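Local structure of nisin immunity protein (Lactococcus lactis subsp. lactis, 5XHB) at residues T145-D148 with E149-G152; G204-L207 with T208-F211. The protein takes part in immunity against nisin supplied from outside the cell, as a lipoprotein of the cell membrane. One frame throughout, in Å; residues are numbered along the deposited sequence.

In the fold
Two single turns of similar build both run into strands of the same antiparallel sheet in the C-terminal half, their centres about 12 Å apart and their nearest atoms about 5 Å apart without touching. Both join Ser to Glu three residues on, in a capping box whose return bond is weak. Contact 1 leads into the outermost strand 151-165 and lies at the surface, about 18 Å from the centre of the chain; contact 2 leads into the interior strand 210-215 and lies about 7 Å from that centre. The turn of contact 2 binds a sulfate, which Ala105, Arg107 and Tyr134 also hold; no such anion accompanies contact 1.

Contact 1 (T145-D148 with E149-G152); sequences TVSD and EELG
A capping box built on Ser147 and Glu150 closes the tight turn that precedes strand 151-165. The amide of Ser147 gives its proton to the carboxylate of Glu150, N to OE1 at 3.0 Å and fairly straight, reaching that oxygen from 35° above the carboxylate plane. In return the Ser147 OG, turned in between its own backbone N and carbonyl carbon (chi1 77°), accepts a weak bond of 3.3 Å from Glu150 N. In Glu150 the first torsion sets CG beside the backbone N, which directs the chain back toward the serine, and the extended chain beyond CG supplies the reach; on the way its CG passes 3.2 Å from Ser147 OG. The backbone also closes the turn itself. Glu150 N meets Ser147 O at 3.0 Å, and Leu151 N adds a weaker bond to the same oxygen, so one carbonyl gathers two amides.

Bent at chi2 (-77°), the chain of Glu149 folds back toward the start of the turn, where a water accepts from Asp148 N at 2.9 Å and donates to Glu149 OE2 at 3.2 Å. The carboxylates of Asp148 and Glu149 are not in contact, but together they probably give this exposed side of the turn a negative character.

Val146 is buried, and its CG1 lies 3.8 Å from Glu150 CB and 4.2 Å from Leu151 CD1. Val146 and Leu151 both rest on Ala212, while Leu221 and Phe219 of strand 218-224 meet Val146 and Leu151 respectively, which ties the turn to the sheet. A serine and a glutamate exchanging bonds three residues apart is the capping box familiar from helix N-termini, used here on one isolated turn between two strands.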
loop_
_atom_site.group_PDB
_atom_site.type_symbol
_atom_site.label_atom_id
_atom_site.label_comp_id
_atom_site.label_asym_id
_atom_site.label_seq_id
_atom_site.Cartn_x
_atom_site.Cartn_y
_atom_site.Cartn_z
ATOM N N THR A 145 -4.683 20.260 -1.619
ATOM C CA THR A 145 -3.501 20.141 -2.472
ATOM C C THR A 145 -2.406 19.374 -1.761
ATOM O O THR A 145 -2.249 19.496 -0.553
ATOM C CB THR A 145 -2.941 21.524 -2.880
ATOM O OG1 THR A 145 -3.996 22.335 -3.408
ATOM C CG2 THR A 145 -1.856 21.382 -3.943
ATOM N N VAL A 146 -1.688 18.553 -2.513
ATOM C CA VAL A 146 -0.479 17.892 -2.040
ATOM C C VAL A 146 0.713 18.644 -2.599
ATOM O O VAL A 146 0.906 18.658 -3.810
ATOM C CB VAL A 146 -0.411 16.419 -2.492
ATOM C CG1 VAL A 146 0.868 15.750 -1.956
ATOM C CG2 VAL A 146 -1.626 15.681 -2.015
ATOM N N SER A 147 1.503 19.280 -1.735
ATOM C CA SER A 147 2.619 20.115 -2.192
ATOM C C SER A 147 3.732 19.283 -2.801
ATOM O O SER A 147 3.808 18.095 -2.553
ATOM C CB SER A 147 3.196 20.926 -1.033
ATOM O OG SER A 147 3.998 20.084 -0.227
ATOM N N ASP A 148 4.624 19.912 -3.561
ATOM C CA ASP A 148 5.705 19.165 -4.202
ATOM C C ASP A 148 6.621 18.489 -3.179
ATOM O O ASP A 148 7.194 17.455 -3.460
ATOM C CB ASP A 148 6.534 20.067 -5.118
ATOM C CG ASP A 148 5.737 20.578 -6.311
ATOM O OD1 ASP A 148 4.626 20.065 -6.554
ATOM O OD2 ASP A 148 6.221 21.486 -7.011
ATOM N N GLU A 149 6.742 19.069 -1.992
ATOM C CA GLU A 149 7.598 18.486 -0.963
ATOM C C GLU A 149 6.936 17.288 -0.282
ATOM O O GLU A 149 7.620 16.455 0.280
ATOM C CB GLU A 149 7.997 19.540 0.080
ATOM C CG GLU A 149 7.124 20.792 0.117
ATOM C CD GLU A 149 7.415 21.766 -1.018
ATOM O OE1 GLU A 149 8.596 22.113 -1.234
ATOM O OE2 GLU A 149 6.454 22.177 -1.699
ATOM N N GLU A 150 5.608 17.206 -0.344
ATOM C CA GLU A 150 4.868 16.068 0.207
ATOM C C GLU A 150 4.726 14.945 -0.818
ATOM O O GLU A 150 4.505 13.793 -0.460
ATOM C CB GLU A 150 3.480 16.516 0.689
ATOM C CG GLU A 150 3.535 17.601 1.766
ATOM C CD GLU A 150 2.191 18.297 2.002
ATOM O OE1 GLU A 150 1.343 18.361 1.073
ATOM O OE2 GLU A 150 1.986 18.791 3.133
ATOM N N LEU A 151 4.837 15.298 -2.094
ATOM C CA LEU A 151 4.677 14.343 -3.184
ATOM C C LEU A 151 5.837 13.359 -3.232
ATOM O O LEU A 151 7.005 13.756 -3.282
ATOM C CB LEU A 151 4.553 15.086 -4.520
ATOM C CG LEU A 151 3.930 14.345 -5.711
ATOM C CD1 LEU A 151 2.432 14.093 -5.495
ATOM C CD2 LEU A 151 4.137 15.148 -7.003
ATOM N N GLY A 152 5.520 12.066 -3.211
ATOM C CA GLY A 152 6.554 11.059 -3.252
ATOM C C GLY A 152 6.562 10.232 -4.523
ATOM O O GLY A 152 6.343 10.737 -5.613
HETATM O O HOH W 1 4.341 22.753 -4.002
#

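Contact 2 (G204-L207 with T208-F211); sequences GKSL and TEAF. With SO4 (sulfate ion), chain B.
Leu207, Glu209 and Ser206 carry the turn that leads into strand 210-215. Ser206 and Glu209 close the turn: Ser206 N donates to Glu209 OE2 at 2.9 Å, in a nearly straight bond that meets the oxygen steeply, 63° out of the carboxylate plane. With CG of Glu209 set beside its backbone N, the chain heads back along the turn, and its extension beyond CG brings the acid to the serine's amide. Ser206 OG, swung between its backbone N and carbonyl carbon (chi1 70°), lies close to both CG and OE2 of Glu209 and also receives a weak bond from Glu209 N. The Ser206 carbonyl is gripped twice. Glu209 N reaches O at 3.0 Å, whereas Ala210 N comes to the same oxygen at 3.2 Å nearly end-on, with a C=O...N angle of 161°.

Leu207 turns its side chain away from this grip and into the interior. Its CD2 packs 3.7 Å from Phe211 CB, the two side chains crossing at about a right angle, and Leu207 O lies in the plane of the Phe211 ring, at its edge, 3.5 Å from CD2. Around them Phe122, Tyr134 and Ser201 touch Leu207, while Phe211 makes an edge-to-face stack with Phe122.

At the start of the turn, successive amides point to a sulfate, probably acquired from the crystallisation liquor. Leu207 N bonds its O1 at 3.0 Å; Thr208 N reaches O4 at 2.9 Å, and Thr208 OG1 donates to that same oxygen at 2.8 Å. Ala105 N, Arg107 and the Tyr134 hydroxyl hold the anion as well. Two successive backbone amides and a threonine hydroxyl converging on an oxyanion at the N-terminal end of a helical turn form an anion-binding site of the kind common at helix N-termini, here resting on a Ser206-Glu209 capping box.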
loop_
_atom_site.group_PDB
_atom_site.type_symbol
_atom_site.label_atom_id
_atom_site.label_comp_id
_atom_site.label_asym_id
_atom_site.label_seq_id
_atom_site.Cartn_x
_atom_site.Cartn_y
_atom_site.Cartn_z
ATOM N N GLY A 204 6.120 9.700 3.847
ATOM C CA GLY A 204 5.764 9.463 5.234
ATOM C C GLY A 204 4.438 8.769 5.463
ATOM O O GLY A 204 4.028 8.600 6.610
ATOM N N LYS A 205 3.757 8.371 4.391
ATOM C CA LYS A 205 2.494 7.660 4.522
ATOM C C LYS A 205 2.461 6.419 3.646
ATOM O O LYS A 205 2.896 6.459 2.497
ATOM C CB LYS A 205 1.312 8.580 4.156
ATOM C CG LYS A 205 1.299 9.895 4.937
ATOM C CD LYS A 205 -0.076 10.576 4.932
ATOM C CE LYS A 205 -0.020 11.930 5.657
ATOM N NZ LYS A 205 -1.324 12.673 5.667
ATOM N N SER A 206 1.949 5.314 4.178
ATOM C CA SER A 206 1.697 4.152 3.331
ATOM C C SER A 206 0.574 4.459 2.336
ATOM O O SER A 206 -0.267 5.317 2.597
ATOM C CB SER A 206 1.344 2.934 4.180
ATOM O OG SER A 206 0.071 3.103 4.763
ATOM N N LEU A 207 0.565 3.770 1.195
ATOM C CA LEU A 207 -0.478 4.000 0.185
ATOM C C LEU A 207 -1.851 3.642 0.738
ATOM O O LEU A 207 -2.862 4.243 0.370
ATOM C CB LEU A 207 -0.199 3.190 -1.084
ATOM C CG LEU A 207 0.940 3.688 -1.974
ATOM C CD1 LEU A 207 1.234 2.681 -3.088
ATOM C CD2 LEU A 207 0.601 5.052 -2.576
ATOM N N THR A 208 -1.880 2.658 1.633
ATOM C CA THR A 208 -3.117 2.276 2.305
ATOM C C THR A 208 -3.707 3.447 3.086
ATOM O O THR A 208 -4.924 3.572 3.186
ATOM C CB THR A 208 -2.883 1.065 3.256
ATOM O OG1 THR A 208 -2.549 -0.076 2.463
ATOM C CG2 THR A 208 -4.132 0.747 4.049
ATOM N N GLU A 209 -2.845 4.310 3.619
ATOM C CA GLU A 209 -3.284 5.472 4.399
ATOM C C GLU A 209 -3.806 6.593 3.503
ATOM O O GLU A 209 -4.904 7.119 3.700
ATOM C CB GLU A 209 -2.150 6.062 5.237
ATOM C CG GLU A 209 -1.512 5.208 6.320
ATOM C CD GLU A 209 -0.273 5.914 6.880
ATOM O OE1 GLU A 209 -0.417 7.077 7.336
ATOM O OE2 GLU A 209 0.838 5.346 6.818
ATOM N N ALA A 210 -2.981 6.972 2.535
ATOM C CA ALA A 210 -3.290 8.092 1.656
ATOM C C ALA A 210 -2.394 8.065 0.438
ATOM O O ALA A 210 -1.305 7.482 0.463
ATOM C CB ALA A 210 -3.123 9.426 2.386
ATOM N N PHE A 211 -2.853 8.709 -0.628
ATOM C CA PHE A 211 -1.985 8.931 -1.772
ATOM C C PHE A 211 -2.414 10.194 -2.491
ATOM O O PHE A 211 -3.412 10.817 -2.111
ATOM C CB PHE A 211 -1.991 7.725 -2.713
ATOM C CG PHE A 211 -3.373 7.228 -3.077
ATOM C CD1 PHE A 211 -4.036 7.728 -4.188
ATOM C CD2 PHE A 211 -3.995 6.243 -2.318
ATOM C CE1 PHE A 211 -5.309 7.270 -4.522
ATOM C CE2 PHE A 211 -5.262 5.782 -2.638
ATOM C CZ PHE A 211 -5.923 6.299 -3.744
HETATM S S SO4 B . 1.098 0.114 0.991
HETATM O O1 SO4 B . 2.090 1.187 0.770
HETATM O O2 SO4 B . 0.392 -0.168 -0.256
HETATM O O3 SO4 B . 1.756 -1.110 1.444
HETATM O O4 SO4 B . 0.165 0.594 2.004
HETATM O O HOH W 2 1.413 7.261 0.274
#